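Local coordinates for substrate-binding protein (Synechococcus sp., PDB 6WPN) that probably binds an oligosaccharide or modified sugar in the periplasm for a transport system, at residues A[207-210]-A[211-215]. Residues are numbered along the deposited sequence; the frame is centred on the assembly and turned at random.
Sequences LLDA and RQRAA
A type II beta turn from Asp209 to Gln212 forms the tip of a short hairpin-like surface loop between helices 195-202 and 219-233, with Gln212 added before pairing resumes at Arg213. The turn type follows from the backbone angles of Ala210 (phi/psi -75/119°) and above all from the positive phi of Arg211; Gln212 N donating to Asp209 O at 3.2 Å closes it. Two further backbone bonds join the arms, Asp209 N to Arg213 O at 3.2 Å and Ala215 N to Leu207 O at 2.9 Å; they flank the single bridge between Leu208 and Ala214. Arg213 O also receives a CA-H contact from Leu208.

The Asp209 side chain bridges to the far side of the turn. With CG set between the backbone N and the carbonyl carbon, OD1 accepts Arg213 N at 2.7 Å on its syn side, 24° out of the carboxylate plane. The two side chains cross at an angle, OD1 of Asp209 3.3 Å from Arg213 CB, whereas the guanidinium is directed elsewhere, NH1 of Arg213 bonding Trp428 O near the C-terminus.

Leu208 CD1 meets the amide end of Gln212, 4.0 Å from OE1, because the glutamine chain folds back at chi2. Trp420 and Asn421 of helix 409-427 bond Gln212 O and Ala214 N, docking the second arm on that helix. Such pairing is characteristic of a hairpin-like surface loop with a type II turn at its tip, here extended by Gln212.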
# COMPACT_ATOMS: atom_id res chain seq x y z
N LEU A 207 -12.41 12.43 -4.46
CA LEU A 207 -11.86 13.12 -3.29
C LEU A 207 -11.54 14.58 -3.57
O LEU A 207 -12.01 15.47 -2.85
CB LEU A 207 -10.59 12.39 -2.81
CG LEU A 207 -10.74 10.94 -2.33
CD1 LEU A 207 -9.38 10.37 -1.94
CD2 LEU A 207 -11.73 10.82 -1.18
N LEU A 208 -10.76 14.86 -4.62
CA LEU A 208 -10.32 16.21 -4.94
C LEU A 208 -10.64 16.53 -6.39
O LEU A 208 -10.61 15.65 -7.26
CB LEU A 208 -8.80 16.37 -4.73
CG LEU A 208 -8.21 16.00 -3.37
CD1 LEU A 208 -6.70 16.19 -3.38
CD2 LEU A 208 -8.85 16.83 -2.27
N ASP A 209 -10.95 17.80 -6.65
CA ASP A 209 -11.10 18.27 -8.02
C ASP A 209 -9.80 18.90 -8.50
O ASP A 209 -8.78 18.92 -7.79
CB ASP A 209 -12.25 19.28 -8.11
CG ASP A 209 -12.04 20.51 -7.22
OD1 ASP A 209 -10.94 20.69 -6.66
OD2 ASP A 209 -12.99 21.30 -7.09
N ALA A 210 -9.82 19.42 -9.72
CA ALA A 210 -8.76 20.31 -10.17
C ALA A 210 -8.99 21.65 -9.49
O ALA A 210 -10.05 22.26 -9.70
CB ALA A 210 -8.76 20.44 -11.69
N ARG A 211 -8.01 22.09 -8.68
CA ARG A 211 -8.00 23.26 -7.79
C ARG A 211 -7.76 22.76 -6.37
O ARG A 211 -7.61 23.56 -5.44
CB ARG A 211 -9.29 24.09 -7.81
CG ARG A 211 -9.40 25.11 -8.93
CD ARG A 211 -10.53 26.10 -8.65
NE ARG A 211 -10.11 27.25 -7.85
CZ ARG A 211 -10.87 27.81 -6.91
NH1 ARG A 211 -10.41 28.86 -6.23
NH2 ARG A 211 -12.07 27.33 -6.65
N GLN A 212 -7.73 21.44 -6.21
CA GLN A 212 -7.45 20.79 -4.93
C GLN A 212 -8.53 21.09 -3.88
O GLN A 212 -8.27 21.03 -2.68
CB GLN A 212 -6.07 21.18 -4.41
CG GLN A 212 -4.96 20.81 -5.37
CD GLN A 212 -4.80 19.32 -5.50
OE1 GLN A 212 -5.48 18.67 -6.30
NE2 GLN A 212 -3.91 18.77 -4.72
N ARG A 213 -9.74 21.38 -4.34
CA ARG A 213 -10.85 21.63 -3.44
C ARG A 213 -11.57 20.32 -3.11
O ARG A 213 -11.47 19.33 -3.84
CB ARG A 213 -11.83 22.62 -4.08
CG ARG A 213 -11.35 24.07 -4.16
CD ARG A 213 -10.94 24.65 -2.81
NE ARG A 213 -10.94 26.12 -2.85
CZ ARG A 213 -9.85 26.87 -2.96
NH1 ARG A 213 -8.66 26.31 -3.04
NH2 ARG A 213 -9.96 28.20 -2.98
N ALA A 214 -12.29 20.32 -1.98
CA ALA A 214 -13.01 19.13 -1.56
C ALA A 214 -14.07 18.76 -2.58
O ALA A 214 -14.90 19.58 -2.96
CB ALA A 214 -13.64 19.35 -0.18
N ALA A 215 -14.06 17.50 -3.02
CA ALA A 215 -15.02 17.02 -4.00
C ALA A 215 -15.87 15.85 -3.50
O ALA A 215 -16.66 15.30 -4.28
CB ALA A 215 -14.31 16.62 -5.29